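SusD superfamily protein (PDB 3L22) probably binds glycans at the outer membrane of Bacteroides fragilis as a SusD-family protein, and binds zinc ions. Local coordinates at residues Thr193-Ala198 with Ile250-Met255; Ala242-Gln247 with Leu319-Ile324; Thr199-Asn204 with Glu225-Tyr230; Tyr116-Lys121 with Ile182-Thr187. One frame throughout, in Å; residues are numbered along the deposited sequence.

Interaction 1: Thr193-Ala198 with Ile250-Met255; sequences TGVTHA and IFSLPM. With ZN (zinc ion), chain B.
Val-195, Thr-196 and Phe-251 bury the most surface where the C-terminal end of helix 192-196 lands on strand 249-253. That strand pairs antiparallel with strand 322-326, and Ile-250 and Phe-251 form a classic beta bulge opposite Phe-325. Backbone atoms make the one direct hydrogen bond. Ser-252 N donates to Val-195 O at 3.0 Å, with an N-H...O angle of 158°. The same oxygen also takes a weaker CA-H...O contact from Phe-251 CA at 3.3 Å. CG1 of Val-195 stands anti to its backbone N (chi1 173°) and rests on Ser-252 OG. The Phe-251 ring packs against the backbone of the turn that ends the helix. His-197 O lies at its edge, and Thr-196 O and Ala-198 N approach obliquely. Beyond the segments, this ring meets Phe-122 edge-to-face. Further along, CG2 of Thr-196 packs on CG of Pro-254 at 3.7 Å, while its OG1 bonds back to Tyr-192 O. One water donates to both Thr-196 O and Ser-252 O, which ties the two backbones together again. His-197, the first residue to leave helical geometry, turns its CB away from the strand. Its NE2 is held by Asn-26, and Glu-119 completes the protein ligands of the zinc ion. His-197 ND1 binds that zinc at 2.0 Å.

Interaction 2: Ala242-Gln247 with Leu319-Ile324; sequences APYFSQ and LQWVPI
An aromatic cluster of Tyr-244, Phe-245 and Trp-321 joins the loop before strand 249-253 to the residues leading into strand 322-326. Trp-321 is the buried member. Tyr-244 CB sits over the face of its five-membered ring, 3.4 Å from the centroid and 14° off the normal, a close CH-pi contact. Pro-243 O lies above the same face, offset toward the rim. CG of Tyr-244 is anti to its carbonyl carbon (chi1 -51°), and the phenol ring continues from there past the pyrrole side of the indole. The two rings are near parallel, with planes at 27°, but slid apart, and their centroids are 5.0 Å from each other. Phe-245 takes the other end of the indole. Its CD1 reaches Trp-321 CH2 at 3.5 Å, and again the planes are near parallel with little overlap. Phe-245 and Trp-321 lie side by side and point the same way.

The two-stranded antiparallel sheet of this SusD-family fold starts just beyond Trp-321, where Val-322 pairs with Leu-253. Trp-321 also touches Val-195 and Thr-196 of helix 192-196, and Thr-196 CG2 lies on the face opposite Tyr-244 CB. At the outer end, Leu-319 O stands over the centre of the Tyr-244 ring, 3.7 Å above its plane. Leu-319 CB touches Tyr-244 OH at 3.8 Å. CG of Gln-320 meets CE1 of the same ring, and the two side chains cross at about a right angle. The Gln-320 amide is anchored by Tyr-240 O through NE2 and by Asp-314 N through OE1.

Interaction 3: Thr199-Asn204 with Glu225-Tyr230; sequences TQAAAN and ELVTGY. With EDO (1,2-ethanediol), chain T.
Ala-201 and Val-227 bring the backbones closest, with CA atoms 4.9 Å apart. Residues 199-204 are the N-cap and first turn of helix 200-213. Residues 225-230 lead on from helix 217-225 as an irregular loop that passes the side of that turn. Thr-199 is the N-cap. Its OG1 sits between the backbone N and the carbonyl carbon (chi1 53°), where it accepts from Ala-202 N at 3.1 Å.

Ala-201 makes the main contact on the helix side. Its CB touches Tyr-230 OH at 3.4 Å and CE2 of the same ring at 3.6 Å, an oblique approach at the phenol end. CG2 of Val-227 rests near Ala-201 O, and its CG1 is 4.3 Å from Ala-201 CB. One turn on, the Asn-204 amide crosses Leu-226. ND2 lies 3.5 Å from Leu-226 CB, and OD1 is near CD1. A water links the segments: it accepts from Asn-204 ND2 at 3.0 Å and donates to Leu-226 O at 2.9 Å. Ile-250 of strand 249-253 packs on Ala-201, Val-227 and Tyr-230, so the contact borders the sheet. Val-227 and Tyr-230 also touch helix 327-339.

Direct contact is thus van der Waals packing, while the polar link runs through the water. The small CB of Ala-201 is consistent with the close approach of loop and helix, and the cap satisfies an early helix N-H from within its own segment.

Interaction 4: Tyr116-Lys121 with Ile182-Thr187; sequences YVQEAK and ISALDT. With ZN (zinc ion), chain B; ZN (zinc ion), chain E.
Gln-118 supplies the direct hydrogen bond between helix 113-131 and the loop 182-187. Its OE1 accepts from Ala-184 N at 2.9 Å, with an N-H...O angle of 145°. The donor is tilted only 18° from the amide plane. Ala-184 belongs to a type I beta turn from Ile-182 to Leu-185, closed by Leu-185 N bonding to Ile-182 O. The extended Gln-118 chain thus places its carbonyl oxygen against the backbone of the turn. The other amide atom, NE2, donates to a water that also bonds Ser-183 OG. Ser-183 OG also bonds Asn-181 OD1.

The apolar part belongs to Leu-185. Its CG is anti to the carbonyl carbon (chi1 -66°), and CD2 beyond it reaches the helix. CD2 lies 3.4 Å from Glu-119 CG and 3.6 Å from Gln-118 CB. Ala-184 CB packs beside the Gln-118 amide.

Metal binding takes the acidic ends. Glu-119 OE2 binds the zinc ion of His-197 at 2.1 Å, and two waters are also bound to that ion. The same OE2 accepts from a third water, which in turn accepts from Asp-186 N. Tyr-29 OH bonds the other oxygen, OE1, and probably helps to position the carboxylate. Asp-186 OD1 binds a second zinc ion at 2.0 Å, with Glu-188 as its partner in this chain.

Helix 113-131 turns its Tyr-116 and Ala-120 toward helices 18-33 and 79-103. On the loop side, Ile-182 and Leu-185 pack on Ala-203 of helix 200-213, so the loop lies between helices 113-131 and 200-213.

How the interactions relate
From the N terminus, interaction 4 closes first, bringing the loop after helix 168-178 back to helix 113-131. Interaction 1 opens next at helix 192-196, and its loop closes on strand 249-253. Interaction 3 is nested inside that loop and ties the start of helix 200-213 to the chain after helix 217-225. Interaction 2 opens at 242-247, before interaction 1 closes, and ends at 319-324, so these two cross. They meet in the sheet of strands 249-253 and 322-326. Interactions 1 and 4 share one zinc ion. Backbone contact between Gln-200 and Asp-186 joins interactions 3 and 4, whereas interactions 2 and 4 do not touch.

Interaction 1: Thr193-Ala198 with Ile250-Met255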
# COMPACT_ATOMS: atom_id res chain seq x y z
N THR A 193 -0.53 2.41 -19.76
CA THR A 193 0.62 1.53 -19.54
C THR A 193 1.59 2.07 -18.49
O THR A 193 2.16 1.29 -17.69
CB THR A 193 1.34 1.25 -20.84
OG1 THR A 193 0.38 0.75 -21.79
CG2 THR A 193 2.41 0.20 -20.65
N GLY A 194 1.76 3.39 -18.46
CA GLY A 194 2.61 4.02 -17.46
C GLY A 194 2.07 3.91 -16.04
O GLY A 194 2.83 3.89 -15.10
N VAL A 195 0.75 3.84 -15.89
CA VAL A 195 0.15 3.78 -14.55
C VAL A 195 -0.07 2.34 -14.11
O VAL A 195 -0.01 2.07 -12.92
CB VAL A 195 -1.16 4.60 -14.50
CG1 VAL A 195 -1.91 4.41 -13.14
CG2 VAL A 195 -0.83 6.09 -14.81
N THR A 196 -0.28 1.41 -15.04
CA THR A 196 -0.66 0.05 -14.69
C THR A 196 0.47 -0.98 -14.82
O THR A 196 0.31 -2.10 -14.35
CB THR A 196 -1.86 -0.43 -15.51
OG1 THR A 196 -1.45 -0.59 -16.87
CG2 THR A 196 -3.02 0.62 -15.39
N HIS A 197 1.61 -0.60 -15.42
CA HIS A 197 2.87 -1.36 -15.30
C HIS A 197 3.79 -0.57 -14.41
O HIS A 197 3.67 0.65 -14.33
CB HIS A 197 3.56 -1.57 -16.66
CG HIS A 197 2.90 -2.56 -17.56
ND1 HIS A 197 3.53 -3.14 -18.64
CD2 HIS A 197 1.65 -3.08 -17.54
CE1 HIS A 197 2.71 -3.98 -19.24
NE2 HIS A 197 1.56 -3.97 -18.59
N ALA A 198 4.72 -1.27 -13.75
CA ALA A 198 5.76 -0.65 -12.96
C ALA A 198 6.72 0.19 -13.80
O ALA A 198 7.33 -0.30 -14.75
CB ALA A 198 6.57 -1.71 -12.16
N ILE A 250 0.99 7.44 -10.24
CA ILE A 250 2.25 6.76 -10.50
C ILE A 250 1.98 5.31 -10.79
O ILE A 250 2.39 4.79 -11.84
CB ILE A 250 3.25 6.94 -9.34
CG1 ILE A 250 3.57 8.44 -9.13
CG2 ILE A 250 4.52 6.12 -9.65
CD1 ILE A 250 4.18 8.81 -7.78
N PHE A 251 1.33 4.61 -9.87
CA PHE A 251 1.05 3.18 -10.05
C PHE A 251 -0.30 2.83 -9.41
O PHE A 251 -0.54 3.19 -8.24
CB PHE A 251 2.19 2.32 -9.46
CG PHE A 251 1.97 0.84 -9.62
CD1 PHE A 251 2.01 0.26 -10.88
CD2 PHE A 251 1.71 0.02 -8.51
CE1 PHE A 251 1.74 -1.10 -11.05
CE2 PHE A 251 1.47 -1.35 -8.67
CZ PHE A 251 1.48 -1.91 -9.93
N SER A 252 -1.13 2.11 -10.17
CA SER A 252 -2.46 1.67 -9.74
C SER A 252 -2.76 0.31 -10.29
O SER A 252 -2.12 -0.16 -11.26
CB SER A 252 -3.56 2.61 -10.27
OG SER A 252 -3.36 3.94 -9.88
N LEU A 253 -3.75 -0.33 -9.68
CA LEU A 253 -4.26 -1.64 -10.13
C LEU A 253 -5.58 -1.37 -10.87
O LEU A 253 -6.56 -0.90 -10.23
CB LEU A 253 -4.48 -2.59 -8.96
CG LEU A 253 -3.38 -2.63 -7.91
CD1 LEU A 253 -3.76 -3.64 -6.76
CD2 LEU A 253 -2.09 -3.01 -8.57
N PRO A 254 -5.60 -1.61 -12.19
CA PRO A 254 -6.78 -1.28 -12.98
C PRO A 254 -7.81 -2.38 -12.89
O PRO A 254 -7.45 -3.53 -12.58
CB PRO A 254 -6.22 -1.21 -14.40
CG PRO A 254 -5.11 -2.25 -14.38
CD PRO A 254 -4.51 -2.17 -13.02
N MSE A 255 -9.05 -2.05 -13.18
CA MSE A 255 -10.15 -3.02 -13.19
C MSE A 255 -10.81 -2.99 -14.56
O MSE A 255 -10.84 -1.94 -15.23
CB MSE A 255 -11.19 -2.57 -12.19
CG MSE A 255 -10.77 -2.55 -10.76
SE MSE A 255 -10.54 -4.37 -10.13
CE MSE A 255 -9.67 -3.96 -8.40
ZN ZN B . 5.47 -2.98 -19.09
O HOH W 1 -1.30 -2.86 -12.15
O HOH W 2 4.08 2.77 -12.51
O HOH W 3 5.72 -1.11 -19.58
O HOH W 4 6.06 -4.27 -20.83

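Interaction 2: Ala242-Gln247 with Leu319-Ile324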
# COMPACT_ATOMS: atom_id res chain seq x y z
N ALA A 242 -13.60 7.95 -14.43
CA ALA A 242 -13.01 7.67 -15.75
C ALA A 242 -12.06 8.80 -16.14
O ALA A 242 -12.43 9.98 -16.02
CB ALA A 242 -14.15 7.50 -16.84
N PRO A 243 -10.85 8.47 -16.64
CA PRO A 243 -10.29 7.15 -16.97
C PRO A 243 -9.58 6.44 -15.81
O PRO A 243 -8.93 5.42 -16.03
CB PRO A 243 -9.30 7.47 -18.08
CG PRO A 243 -8.78 8.86 -17.74
CD PRO A 243 -10.02 9.55 -17.18
N TYR A 244 -9.75 6.97 -14.60
CA TYR A 244 -9.25 6.44 -13.34
C TYR A 244 -7.76 6.69 -13.09
O TYR A 244 -7.16 6.02 -12.25
CB TYR A 244 -9.64 4.97 -13.10
CG TYR A 244 -11.12 4.69 -13.29
CD1 TYR A 244 -12.05 5.09 -12.34
CD2 TYR A 244 -11.58 4.08 -14.44
CE1 TYR A 244 -13.41 4.87 -12.54
CE2 TYR A 244 -12.93 3.83 -14.63
CZ TYR A 244 -13.84 4.22 -13.67
OH TYR A 244 -15.18 3.96 -13.88
N PHE A 245 -7.18 7.64 -13.80
CA PHE A 245 -5.81 8.08 -13.53
C PHE A 245 -5.67 9.51 -14.04
O PHE A 245 -6.47 9.95 -14.85
CB PHE A 245 -4.75 7.16 -14.19
CG PHE A 245 -4.83 7.08 -15.71
CD1 PHE A 245 -5.68 6.17 -16.33
CD2 PHE A 245 -4.06 7.91 -16.51
CE1 PHE A 245 -5.76 6.08 -17.70
CE2 PHE A 245 -4.11 7.82 -17.88
CZ PHE A 245 -4.98 6.94 -18.49
N SER A 246 -4.65 10.19 -13.56
CA SER A 246 -4.39 11.56 -13.89
C SER A 246 -2.87 11.72 -13.99
O SER A 246 -2.12 10.75 -13.82
CB SER A 246 -4.92 12.48 -12.79
OG SER A 246 -4.11 12.40 -11.60
N GLN A 247 -2.42 12.95 -14.21
CA GLN A 247 -1.00 13.29 -14.12
C GLN A 247 -0.37 13.12 -12.72
O GLN A 247 0.85 13.27 -12.59
CB GLN A 247 -0.77 14.71 -14.60
CG GLN A 247 -0.97 14.76 -16.13
CD GLN A 247 -0.79 16.11 -16.71
OE1 GLN A 247 -0.71 17.09 -15.97
NE2 GLN A 247 -0.75 16.19 -18.02
N LEU A 319 -15.54 -0.60 -11.01
CA LEU A 319 -14.49 -0.32 -12.01
C LEU A 319 -13.43 0.67 -11.51
O LEU A 319 -12.45 0.91 -12.21
CB LEU A 319 -15.08 0.19 -13.31
CG LEU A 319 -15.80 -0.86 -14.15
CD1 LEU A 319 -16.66 -0.21 -15.22
CD2 LEU A 319 -14.74 -1.81 -14.77
N GLN A 320 -13.61 1.24 -10.33
CA GLN A 320 -12.62 2.21 -9.86
C GLN A 320 -11.28 1.54 -9.61
O GLN A 320 -11.20 0.47 -8.96
CB GLN A 320 -13.10 2.95 -8.62
CG GLN A 320 -14.28 3.88 -8.93
CD GLN A 320 -15.03 4.40 -7.68
OE1 GLN A 320 -15.63 3.63 -6.90
NE2 GLN A 320 -15.03 5.72 -7.51
N TRP A 321 -10.23 2.14 -10.15
CA TRP A 321 -8.86 1.65 -9.94
C TRP A 321 -8.39 1.85 -8.49
O TRP A 321 -8.84 2.78 -7.80
CB TRP A 321 -7.91 2.38 -10.86
CG TRP A 321 -8.06 2.09 -12.33
CD1 TRP A 321 -9.14 1.53 -12.98
CD2 TRP A 321 -7.12 2.41 -13.35
NE1 TRP A 321 -8.89 1.44 -14.32
CE2 TRP A 321 -7.66 1.98 -14.58
CE3 TRP A 321 -5.85 3.01 -13.34
CZ2 TRP A 321 -6.99 2.16 -15.79
CZ3 TRP A 321 -5.19 3.18 -14.56
CH2 TRP A 321 -5.76 2.74 -15.76
N VAL A 322 -7.55 0.93 -8.01
CA VAL A 322 -6.96 0.99 -6.71
C VAL A 322 -5.63 1.72 -6.85
O VAL A 322 -4.72 1.24 -7.53
CB VAL A 322 -6.78 -0.42 -6.13
CG1 VAL A 322 -6.12 -0.41 -4.70
CG2 VAL A 322 -8.17 -1.12 -6.11
N PRO A 323 -5.52 2.93 -6.27
CA PRO A 323 -4.30 3.72 -6.34
C PRO A 323 -3.24 3.28 -5.31
O PRO A 323 -3.48 3.35 -4.08
CB PRO A 323 -4.81 5.12 -6.01
CG PRO A 323 -5.91 4.90 -5.04
CD PRO A 323 -6.55 3.60 -5.44
N ILE A 324 -2.10 2.80 -5.79
CA ILE A 324 -1.02 2.34 -4.90
C ILE A 324 -0.09 3.52 -4.58
O ILE A 324 0.13 3.82 -3.43
CB ILE A 324 -0.24 1.17 -5.54
CG1 ILE A 324 -1.20 -0.02 -5.82
CG2 ILE A 324 0.95 0.73 -4.69
CD1 ILE A 324 -1.93 -0.60 -4.61

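Interaction 3: Thr199-Asn204 with Glu225-Tyr230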
# COMPACT_ATOMS: atom_id res chain seq x y z
N THR A 199 6.80 1.47 -13.44
CA THR A 199 7.77 2.39 -13.99
C THR A 199 8.95 2.54 -13.04
O THR A 199 8.91 2.05 -11.90
CB THR A 199 7.13 3.77 -14.17
OG1 THR A 199 6.52 4.18 -12.92
CG2 THR A 199 6.10 3.75 -15.33
N GLN A 200 9.98 3.24 -13.49
CA GLN A 200 11.06 3.62 -12.60
C GLN A 200 10.52 4.39 -11.41
O GLN A 200 10.91 4.11 -10.26
CB GLN A 200 12.12 4.43 -13.36
CG GLN A 200 12.81 3.58 -14.43
CD GLN A 200 13.98 4.27 -15.07
OE1 GLN A 200 14.66 5.08 -14.41
NE2 GLN A 200 14.22 3.98 -16.36
N ALA A 201 9.58 5.32 -11.64
CA ALA A 201 8.92 6.05 -10.53
C ALA A 201 8.24 5.13 -9.52
O ALA A 201 8.35 5.36 -8.31
CB ALA A 201 7.90 7.05 -11.08
N ALA A 202 7.53 4.11 -9.98
CA ALA A 202 6.90 3.15 -9.07
C ALA A 202 7.93 2.39 -8.20
O ALA A 202 7.75 2.20 -7.00
CB ALA A 202 6.05 2.16 -9.87
N ALA A 203 8.99 1.91 -8.85
CA ALA A 203 10.05 1.20 -8.17
C ALA A 203 10.70 2.10 -7.10
O ALA A 203 10.99 1.66 -5.99
CB ALA A 203 11.08 0.71 -9.18
N ASN A 204 10.94 3.36 -7.46
CA ASN A 204 11.53 4.32 -6.54
C ASN A 204 10.61 4.70 -5.39
O ASN A 204 11.08 4.92 -4.26
CB ASN A 204 11.99 5.57 -7.31
CG ASN A 204 13.31 5.34 -8.06
OD1 ASN A 204 14.23 4.77 -7.49
ND2 ASN A 204 13.42 5.83 -9.31
N GLU A 225 13.34 11.53 -4.80
CA GLU A 225 13.67 12.66 -5.67
C GLU A 225 13.88 12.25 -7.11
O GLU A 225 13.81 13.10 -7.96
CB GLU A 225 14.83 13.52 -5.12
CG GLU A 225 14.30 14.35 -3.95
CD GLU A 225 15.27 15.24 -3.30
OE1 GLU A 225 16.48 15.14 -3.58
OE2 GLU A 225 14.78 16.07 -2.48
N LEU A 226 14.03 10.95 -7.40
CA LEU A 226 14.02 10.46 -8.77
C LEU A 226 12.63 10.44 -9.43
O LEU A 226 12.56 10.29 -10.63
CB LEU A 226 14.69 9.08 -8.86
CG LEU A 226 16.19 9.06 -8.55
CD1 LEU A 226 16.67 7.59 -8.45
CD2 LEU A 226 17.03 9.84 -9.61
N VAL A 227 11.55 10.61 -8.67
CA VAL A 227 10.18 10.58 -9.20
C VAL A 227 9.92 11.94 -9.83
O VAL A 227 9.67 12.91 -9.12
CB VAL A 227 9.15 10.30 -8.08
CG1 VAL A 227 7.67 10.48 -8.56
CG2 VAL A 227 9.41 8.92 -7.45
N THR A 228 9.98 12.02 -11.15
CA THR A 228 9.83 13.29 -11.85
C THR A 228 8.73 13.17 -12.90
O THR A 228 8.34 12.07 -13.30
CB THR A 228 11.14 13.69 -12.57
OG1 THR A 228 11.45 12.65 -13.49
CG2 THR A 228 12.34 13.88 -11.57
N GLY A 229 8.21 14.32 -13.31
CA GLY A 229 7.26 14.43 -14.41
C GLY A 229 5.78 14.41 -13.99
O GLY A 229 4.91 14.55 -14.86
N TYR A 230 5.50 14.19 -12.71
CA TYR A 230 4.12 14.15 -12.21
C TYR A 230 3.72 15.52 -11.66
O TYR A 230 4.56 16.40 -11.49
CB TYR A 230 3.92 13.07 -11.14
CG TYR A 230 4.26 11.69 -11.64
CD1 TYR A 230 3.30 10.89 -12.26
CD2 TYR A 230 5.56 11.20 -11.55
CE1 TYR A 230 3.62 9.62 -12.72
CE2 TYR A 230 5.88 9.91 -12.01
CZ TYR A 230 4.92 9.14 -12.58
OH TYR A 230 5.25 7.89 -13.06
C1 EDO T . 12.54 18.36 -2.11
O1 EDO T . 12.68 17.20 -2.94
C2 EDO T . 12.75 19.71 -2.81
O2 EDO T . 14.11 19.77 -3.27
O HOH W 5 11.77 7.55 -11.15

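Interaction 4: Tyr116-Lys121 with Ile182-Thr187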
# COMPACT_ATOMS: atom_id res chain seq x y z
N TYR A 116 11.03 -6.76 -18.79
CA TYR A 116 10.15 -7.83 -18.29
C TYR A 116 10.64 -8.38 -16.93
O TYR A 116 9.85 -8.58 -16.00
CB TYR A 116 10.05 -8.99 -19.28
CG TYR A 116 9.44 -8.71 -20.64
CD1 TYR A 116 8.45 -7.74 -20.84
CD2 TYR A 116 9.85 -9.45 -21.75
CE1 TYR A 116 7.90 -7.55 -22.13
CE2 TYR A 116 9.33 -9.24 -23.01
CZ TYR A 116 8.36 -8.30 -23.19
OH TYR A 116 7.87 -8.17 -24.47
N VAL A 117 11.96 -8.58 -16.82
CA VAL A 117 12.55 -9.04 -15.57
C VAL A 117 12.31 -8.02 -14.47
O VAL A 117 11.90 -8.36 -13.38
CB VAL A 117 14.09 -9.25 -15.69
CG1 VAL A 117 14.77 -9.46 -14.30
CG2 VAL A 117 14.41 -10.44 -16.62
N GLN A 118 12.58 -6.77 -14.75
CA GLN A 118 12.54 -5.75 -13.71
C GLN A 118 11.08 -5.48 -13.27
O GLN A 118 10.80 -5.24 -12.09
CB GLN A 118 13.27 -4.50 -14.22
CG GLN A 118 14.79 -4.73 -14.34
CD GLN A 118 15.53 -3.56 -14.98
OE1 GLN A 118 14.97 -2.47 -15.11
NE2 GLN A 118 16.77 -3.81 -15.44
N GLU A 119 10.15 -5.60 -14.20
CA GLU A 119 8.73 -5.49 -13.85
C GLU A 119 8.28 -6.63 -12.96
O GLU A 119 7.58 -6.41 -11.96
CB GLU A 119 7.81 -5.45 -15.09
CG GLU A 119 7.84 -4.07 -15.73
CD GLU A 119 6.74 -3.89 -16.80
OE1 GLU A 119 5.66 -4.57 -16.75
OE2 GLU A 119 7.00 -3.07 -17.70
N ALA A 120 8.69 -7.85 -13.31
CA ALA A 120 8.30 -9.02 -12.53
C ALA A 120 8.90 -8.93 -11.10
O ALA A 120 8.23 -9.24 -10.13
CB ALA A 120 8.74 -10.29 -13.24
N LYS A 121 10.16 -8.51 -11.00
CA LYS A 121 10.78 -8.31 -9.70
C LYS A 121 10.07 -7.26 -8.83
O LYS A 121 9.94 -7.44 -7.62
CB LYS A 121 12.27 -8.00 -9.86
CG LYS A 121 13.11 -9.22 -10.29
CD LYS A 121 14.60 -8.87 -10.24
CE LYS A 121 15.43 -10.03 -10.73
NZ LYS A 121 16.88 -9.68 -10.68
N ILE A 182 16.74 -0.89 -12.16
CA ILE A 182 15.48 -0.38 -12.68
C ILE A 182 15.60 0.37 -13.98
O ILE A 182 14.62 0.91 -14.48
CB ILE A 182 14.74 0.49 -11.62
CG1 ILE A 182 15.54 1.72 -11.21
CG2 ILE A 182 14.34 -0.35 -10.41
CD1 ILE A 182 14.72 2.62 -10.35
N SER A 183 16.77 0.36 -14.60
CA SER A 183 17.02 1.24 -15.74
C SER A 183 16.33 0.79 -17.01
O SER A 183 16.26 1.57 -17.92
CB SER A 183 18.52 1.37 -16.01
OG SER A 183 19.08 0.07 -16.14
N ALA A 184 15.78 -0.43 -17.06
CA ALA A 184 15.02 -0.85 -18.23
C ALA A 184 13.54 -0.61 -18.02
O ALA A 184 12.77 -0.77 -18.97
CB ALA A 184 15.29 -2.30 -18.57
N LEU A 185 13.11 -0.21 -16.82
CA LEU A 185 11.72 0.08 -16.62
C LEU A 185 11.28 1.33 -17.39
O LEU A 185 12.04 2.24 -17.61
CB LEU A 185 11.35 0.21 -15.15
CG LEU A 185 11.46 -1.05 -14.31
CD1 LEU A 185 11.22 -0.63 -12.82
CD2 LEU A 185 10.49 -2.20 -14.76
N ASP A 186 10.00 1.33 -17.77
CA ASP A 186 9.37 2.46 -18.49
C ASP A 186 9.28 3.72 -17.60
O ASP A 186 9.44 3.64 -16.38
CB ASP A 186 7.96 2.02 -18.90
CG ASP A 186 7.28 2.99 -19.84
OD1 ASP A 186 7.97 3.44 -20.77
OD2 ASP A 186 6.06 3.30 -19.61
N THR A 187 9.06 4.87 -18.23
CA THR A 187 8.99 6.16 -17.56
C THR A 187 7.79 7.02 -17.95
O THR A 187 7.84 8.21 -17.74
CB THR A 187 10.27 6.98 -17.83
OG1 THR A 187 10.36 7.20 -19.23
CG2 THR A 187 11.56 6.24 -17.35
ZN ZN B . 5.47 -2.98 -19.09
ZN ZN E . 7.30 3.88 -22.61
O HOH W 6 18.74 -2.48 -16.87
O HOH W 7 8.30 -0.80 -17.17
O HOH W 3 5.72 -1.11 -19.58
O HOH W 4 6.06 -4.27 -20.83